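Local structure of V-type ATP synthase subunit F (Archaeoglobus fulgidus, 2I4R) at residues Leu12-Pro18 with Ile29-Val35; Gly55-Gln61 with Pro81-Gly87. The protein probably forms part of the A-type ATP synthase, which produces ATP from ADP in the presence of a proton gradient across the membrane. All blocks are in the same frame, centred on the assembly; numbering follows the deposited sequence.

Contacts 1 and 2 are two parallel strand pairings of the same four-stranded sheet, whose order is 32-34, 11-16, 54-60, 82-86, and their centres lie about 11 Å apart. The inner strands join them: Ala13 N lies 2.7 Å from Val56 O and Ala13 O 2.8 Å from Ile58 N, both probable hydrogen bonds. Val15 of contact 1 also packs on Val57 and Met59 of contact 2, on the face covered by helix 38-50. At the C-terminal ends of the inner strands, Asp17, just past strand 11-16, and Lys60, the last residue of strand 54-60, form a salt bridge. Contact 1 holds one outer strand; contact 2 holds the other, which continues the sheet into a second subunit.

Contact 1: Leu12-Pro18 with Ile29-Val35; sequences LAVVGDP and ISDIYEV
Tyr33 N donates to Val14 O at 2.7 Å and Gly16 N to Tyr33 O at 3.2 Å, a parallel ladder that Val14 N to Asp31 O and Val35 N to Gly16 O extend at its two ends. Asp31 CB touches Leu12 O (3.1 Å), and with CG anti to the backbone N (chi1 -155°) the carboxylate runs past Ala13 CB to a salt bridge with Arg51, whose NH1 also bonds Tyr33 OH. An alanine here would remove the carboxylate and is likely to leave Arg51 without this charge partner, with less to hold it beside the tyrosine hydroxyl. The Tyr33 ring turns its edge to Ala13 CB, while Tyr33 CB meets Val15 CG1 at 4.1 Å. On the other face Val14 CG2 meets Ile29 CG2 at 3.9 Å, the two side chains crossing at about a right angle. Glu34, bent at chi2 (-79°), brings OE1 to 3.6 Å from Pro18 CA. The two strands and the connecting helix 18-26 make a beta-alpha-beta unit: the helix, with Asp17 at its N-cap, covers Val14 and Ile32 through Phe20 and Thr21, whereas Ala44 of helix 38-50 packs on Val15 and Tyr33, and strand 54-60 flanks strand 12-16.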
loop_
_atom_site.group_PDB
_atom_site.type_symbol
_atom_site.label_atom_id
_atom_site.label_comp_id
_atom_site.label_asym_id
_atom_site.label_seq_id
_atom_site.Cartn_x
_atom_site.Cartn_y
_atom_site.Cartn_z
ATOM N N LEU B 12 -3.340 -12.353 4.049
ATOM C CA LEU B 12 -2.690 -11.290 3.306
ATOM C C LEU B 12 -2.292 -11.905 1.967
ATOM O O LEU B 12 -1.608 -12.919 1.916
ATOM C CB LEU B 12 -1.470 -10.782 4.083
ATOM C CG LEU B 12 -0.308 -10.079 3.377
ATOM C CD1 LEU B 12 -0.798 -9.127 2.306
ATOM C CD2 LEU B 12 0.494 -9.345 4.429
ATOM N N ALA B 13 -2.766 -11.323 0.878
ATOM C CA ALA B 13 -2.434 -11.854 -0.431
ATOM C C ALA B 13 -1.626 -10.797 -1.148
ATOM O O ALA B 13 -1.771 -9.602 -0.871
ATOM C CB ALA B 13 -3.701 -12.179 -1.213
ATOM N N VAL B 14 -0.760 -11.242 -2.049
ATOM C CA VAL B 14 0.064 -10.330 -2.829
ATOM C C VAL B 14 -0.146 -10.687 -4.283
ATOM O O VAL B 14 -0.282 -11.875 -4.620
ATOM C CB VAL B 14 1.536 -10.492 -2.497
ATOM C CG1 VAL B 14 2.337 -9.416 -3.186
ATOM C CG2 VAL B 14 1.714 -10.445 -0.996
ATOM N N VAL B 15 -0.184 -9.668 -5.139
ATOM C CA VAL B 15 -0.400 -9.872 -6.573
ATOM C C VAL B 15 0.646 -9.106 -7.370
ATOM O O VAL B 15 0.755 -7.889 -7.238
ATOM C CB VAL B 15 -1.806 -9.367 -7.018
ATOM C CG1 VAL B 15 -2.130 -9.910 -8.391
ATOM C CG2 VAL B 15 -2.875 -9.767 -6.004
ATOM N N GLY B 16 1.413 -9.806 -8.195
ATOM C CA GLY B 16 2.422 -9.124 -8.983
ATOM C C GLY B 16 3.351 -10.051 -9.735
ATOM O O GLY B 16 3.266 -11.274 -9.600
ATOM N N ASP B 17 4.240 -9.462 -10.533
ATOM C CA ASP B 17 5.209 -10.226 -11.321
ATOM C C ASP B 17 6.148 -10.972 -10.385
ATOM O O ASP B 17 6.329 -10.574 -9.237
ATOM C CB ASP B 17 6.022 -9.295 -12.228
ATOM C CG ASP B 17 6.958 -8.381 -11.444
ATOM O OD1 ASP B 17 6.460 -7.511 -10.683
ATOM O OD2 ASP B 17 8.193 -8.534 -11.593
ATOM N N PRO B 18 6.770 -12.056 -10.869
ATOM C CA PRO B 18 7.697 -12.868 -10.064
ATOM C C PRO B 18 8.787 -12.091 -9.302
ATOM O O PRO B 18 9.178 -12.488 -8.205
ATOM C CB PRO B 18 8.268 -13.848 -11.089
ATOM C CG PRO B 18 8.192 -13.056 -12.385
ATOM C CD PRO B 18 6.818 -12.460 -12.284
ATOM N N ILE B 29 5.308 -15.238 3.084
ATOM C CA ILE B 29 3.955 -14.906 2.621
ATOM C C ILE B 29 3.569 -15.821 1.452
ATOM O O ILE B 29 3.866 -15.522 0.293
ATOM C CB ILE B 29 3.885 -13.433 2.175
ATOM C CG1 ILE B 29 4.352 -12.529 3.329
ATOM C CG2 ILE B 29 2.474 -13.098 1.719
ATOM C CD1 ILE B 29 4.454 -11.041 2.987
ATOM N N SER B 30 2.891 -16.925 1.762
ATOM C CA SER B 30 2.520 -17.919 0.753
ATOM C C SER B 30 1.211 -17.725 0.027
ATOM O O SER B 30 0.827 -18.564 -0.782
ATOM C CB SER B 30 2.515 -19.317 1.377
ATOM O OG SER B 30 1.669 -19.365 2.511
ATOM N N ASP B 31 0.525 -16.627 0.307
ATOM C CA ASP B 31 -0.755 -16.368 -0.338
ATOM C C ASP B 31 -0.553 -15.415 -1.511
ATOM O O ASP B 31 -1.240 -14.401 -1.638
ATOM C CB ASP B 31 -1.727 -15.781 0.690
ATOM C CG ASP B 31 -3.175 -16.027 0.330
ATOM O OD1 ASP B 31 -4.036 -15.905 1.230
ATOM O OD2 ASP B 31 -3.452 -16.339 -0.850
ATOM N N ILE B 32 0.387 -15.761 -2.381
ATOM C CA ILE B 32 0.709 -14.912 -3.518
ATOM C C ILE B 32 0.170 -15.363 -4.882
ATOM O O ILE B 32 0.052 -16.561 -5.152
ATOM C CB ILE B 32 2.267 -14.680 -3.566
ATOM C CG1 ILE B 32 2.725 -14.304 -4.981
ATOM C CG2 ILE B 32 2.992 -15.882 -3.016
ATOM C CD1 ILE B 32 2.906 -15.462 -5.928
ATOM N N TYR B 33 -0.168 -14.380 -5.721
ATOM C CA TYR B 33 -0.675 -14.611 -7.074
ATOM C C TYR B 33 0.360 -14.122 -8.095
ATOM O O TYR B 33 0.511 -12.915 -8.266
ATOM C CB TYR B 33 -1.956 -13.812 -7.313
ATOM C CG TYR B 33 -3.214 -14.327 -6.656
ATOM C CD1 TYR B 33 -4.106 -15.155 -7.354
ATOM C CD2 TYR B 33 -3.536 -13.969 -5.338
ATOM C CE1 TYR B 33 -5.285 -15.615 -6.749
ATOM C CE2 TYR B 33 -4.716 -14.424 -4.730
ATOM C CZ TYR B 33 -5.577 -15.246 -5.437
ATOM O OH TYR B 33 -6.699 -15.732 -4.812
ATOM N N GLU B 34 1.062 -15.033 -8.772
ATOM C CA GLU B 34 2.060 -14.647 -9.788
ATOM C C GLU B 34 1.324 -14.076 -10.992
ATOM O O GLU B 34 0.394 -14.693 -11.506
ATOM C CB GLU B 34 2.879 -15.855 -10.239
ATOM C CG GLU B 34 3.686 -16.518 -9.135
ATOM C CD GLU B 34 4.966 -15.772 -8.820
ATOM O OE1 GLU B 34 4.906 -14.538 -8.622
ATOM O OE2 GLU B 34 6.035 -16.423 -8.765
ATOM N N VAL B 35 1.751 -12.910 -11.456
ATOM C CA VAL B 35 1.065 -12.275 -12.566
ATOM C C VAL B 35 1.936 -11.490 -13.543
ATOM O O VAL B 35 2.923 -10.870 -13.169
ATOM C CB VAL B 35 -0.046 -11.358 -12.015
ATOM C CG1 VAL B 35 -0.218 -10.139 -12.893
ATOM C CG2 VAL B 35 -1.346 -12.142 -11.914
#

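Contact 2: Gly55-Gln61 with Pro81-Gly87; sequences GVVIMKQ and PTFVSVG
Val57 CG1 sits over the centre of the Phe83 ring, 3.4 Å from its centroid and 11° off the normal, a CH-pi contact. The methyl stands between the backbone N and the carbonyl carbon of Val57 (chi1 35°), which puts it above the ring and also 3.9 Å from Pro81 CG. Met59, modelled as selenomethionine, approaches the same ring differently: its chain bends at chi3 (-59°), bringing CE to the ring edge, 3.5 Å from Phe83 CD2. Phe83 is thus covered on one face by Val57, its partner in the pairing, and met at the edge by Met59, two residues further along the same strand as Val57.

On the opposite face of the sheet the touching side chains are aliphatic: Val84 lies between two partners, its CG2 touching Val56 CG1 at 3.4 Å and its CB lying 3.8 Å from Ile58 CD1, the isoleucine running beside it in the same direction. Ile58 CG2 turns to the other neighbour, Val86 CG2, at 3.6 Å.

These pairings are set by a parallel hydrogen-bond ladder that runs from Thr82 N to Gly55 O (2.8 Å) to Gln61 N with Val86 O (3.0 Å), starting just after the cis peptide before Pro81.

The strands belong to a beta-alpha-beta unit linked through helix 69-77. Val45 and Leu49 of helix 38-50 pack on Met59 and Phe83, Phe20 of helix 18-26 meets Ile58 and Val86, and strand 11-16 borders 55-60. Along its other edge, strand 82-86 pairs antiparallel with a strand of the second subunit, carrying the sheet across the dimer interface.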
loop_
_atom_site.group_PDB
_atom_site.type_symbol
_atom_site.label_atom_id
_atom_site.label_comp_id
_atom_site.label_asym_id
_atom_site.label_seq_id
_atom_site.Cartn_x
_atom_site.Cartn_y
_atom_site.Cartn_z
ATOM N N GLY B 55 -7.941 -10.694 3.795
ATOM C CA GLY B 55 -8.179 -9.478 4.543
ATOM C C GLY B 55 -7.449 -8.301 3.932
ATOM O O GLY B 55 -7.908 -7.168 4.022
ATOM N N VAL B 56 -6.314 -8.567 3.302
ATOM C CA VAL B 56 -5.523 -7.513 2.689
ATOM C C VAL B 56 -4.835 -8.071 1.447
ATOM O O VAL B 56 -4.503 -9.258 1.393
ATOM C CB VAL B 56 -4.414 -6.996 3.663
ATOM C CG1 VAL B 56 -3.654 -5.846 3.034
ATOM C CG2 VAL B 56 -5.022 -6.571 4.988
ATOM N N VAL B 57 -4.629 -7.221 0.445
ATOM C CA VAL B 57 -3.934 -7.642 -0.762
ATOM C C VAL B 57 -3.018 -6.530 -1.244
ATOM O O VAL B 57 -3.456 -5.411 -1.482
ATOM C CB VAL B 57 -4.936 -8.072 -1.887
ATOM C CG1 VAL B 57 -6.167 -7.214 -1.835
ATOM C CG2 VAL B 57 -4.272 -7.987 -3.273
ATOM N N ILE B 58 -1.733 -6.855 -1.348
ATOM C CA ILE B 58 -0.703 -5.921 -1.810
ATOM C C ILE B 58 -0.669 -5.924 -3.335
ATOM O O ILE B 58 -0.761 -6.982 -3.958
ATOM C CB ILE B 58 0.716 -6.342 -1.347
ATOM C CG1 ILE B 58 0.731 -6.675 0.145
ATOM C CG2 ILE B 58 1.700 -5.231 -1.662
ATOM C CD1 ILE B 58 0.585 -5.481 1.038
HETATM N N MSE B 59 -0.510 -4.755 -3.941
HETATM C CA MSE B 59 -0.455 -4.679 -5.393
HETATM C C MSE B 59 0.275 -3.457 -5.908
HETATM O O MSE B 59 0.437 -2.466 -5.202
HETATM C CB MSE B 59 -1.857 -4.634 -5.979
HETATM C CG MSE B 59 -2.497 -5.959 -6.297
HETATM SE SE MSE B 59 -3.759 -5.634 -7.727
HETATM C CE MSE B 59 -4.897 -4.320 -6.855
ATOM N N LYS B 60 0.702 -3.536 -7.163
ATOM C CA LYS B 60 1.374 -2.424 -7.799
ATOM C C LYS B 60 0.290 -1.381 -8.037
ATOM O O LYS B 60 -0.825 -1.710 -8.437
ATOM C CB LYS B 60 1.986 -2.871 -9.123
ATOM C CG LYS B 60 3.179 -3.795 -8.969
ATOM C CD LYS B 60 4.498 -3.051 -9.204
ATOM C CE LYS B 60 5.095 -3.398 -10.564
ATOM N NZ LYS B 60 5.402 -4.865 -10.682
ATOM N N GLN B 61 0.614 -0.123 -7.781
ATOM C CA GLN B 61 -0.349 0.953 -7.952
ATOM C C GLN B 61 -0.734 1.052 -9.416
ATOM O O GLN B 61 -1.752 1.641 -9.772
ATOM C CB GLN B 61 0.269 2.264 -7.475
ATOM C CG GLN B 61 -0.731 3.314 -7.034
ATOM C CD GLN B 61 -0.084 4.390 -6.168
ATOM O OE1 GLN B 61 0.830 5.098 -6.608
ATOM N NE2 GLN B 61 -0.551 4.513 -4.926
ATOM N N PRO B 81 -11.423 -7.406 1.077
ATOM C CA PRO B 81 -10.147 -7.069 1.710
ATOM C C PRO B 81 -9.734 -5.619 1.485
ATOM O O PRO B 81 -10.182 -4.965 0.551
ATOM C CB PRO B 81 -9.182 -8.023 1.034
ATOM C CG PRO B 81 -9.703 -8.004 -0.374
ATOM C CD PRO B 81 -11.197 -8.163 -0.167
ATOM N N THR B 82 -8.868 -5.127 2.356
ATOM C CA THR B 82 -8.355 -3.779 2.239
ATOM C C THR B 82 -7.216 -3.853 1.235
ATOM O O THR B 82 -6.249 -4.585 1.442
ATOM C CB THR B 82 -7.795 -3.284 3.589
ATOM O OG1 THR B 82 -8.861 -3.201 4.543
ATOM C CG2 THR B 82 -7.133 -1.925 3.439
ATOM N N PHE B 83 -7.334 -3.121 0.134
ATOM C CA PHE B 83 -6.272 -3.123 -0.856
ATOM C C PHE B 83 -5.158 -2.179 -0.444
ATOM O O PHE B 83 -5.410 -1.103 0.097
ATOM C CB PHE B 83 -6.809 -2.741 -2.235
ATOM C CG PHE B 83 -7.472 -3.876 -2.943
ATOM C CD1 PHE B 83 -8.709 -4.355 -2.513
ATOM C CD2 PHE B 83 -6.827 -4.530 -3.987
ATOM C CE1 PHE B 83 -9.294 -5.479 -3.110
ATOM C CE2 PHE B 83 -7.400 -5.655 -4.594
ATOM C CZ PHE B 83 -8.637 -6.131 -4.150
ATOM N N VAL B 84 -3.924 -2.612 -0.679
ATOM C CA VAL B 84 -2.736 -1.831 -0.355
ATOM C C VAL B 84 -1.981 -1.709 -1.680
ATOM O O VAL B 84 -1.595 -2.717 -2.273
ATOM C CB VAL B 84 -1.881 -2.577 0.707
ATOM C CG1 VAL B 84 -0.651 -1.782 1.075
ATOM C CG2 VAL B 84 -2.708 -2.825 1.934
ATOM N N SER B 85 -1.780 -0.487 -2.163
ATOM C CA SER B 85 -1.106 -0.320 -3.448
ATOM C C SER B 85 0.282 0.285 -3.387
ATOM O O SER B 85 0.467 1.427 -2.965
ATOM C CB SER B 85 -1.970 0.513 -4.392
ATOM O OG SER B 85 -1.994 1.858 -3.962
ATOM N N VAL B 86 1.248 -0.501 -3.841
ATOM C CA VAL B 86 2.641 -0.102 -3.862
ATOM C C VAL B 86 2.852 0.976 -4.917
ATOM O O VAL B 86 2.927 0.687 -6.111
ATOM C CB VAL B 86 3.558 -1.320 -4.160
ATOM C CG1 VAL B 86 5.006 -0.891 -4.188
ATOM C CG2 VAL B 86 3.358 -2.391 -3.103
ATOM N N GLY B 87 2.945 2.216 -4.445
ATOM C CA GLY B 87 3.146 3.372 -5.303
ATOM C C GLY B 87 4.061 3.180 -6.498
ATOM O O GLY B 87 3.764 3.781 -7.558
#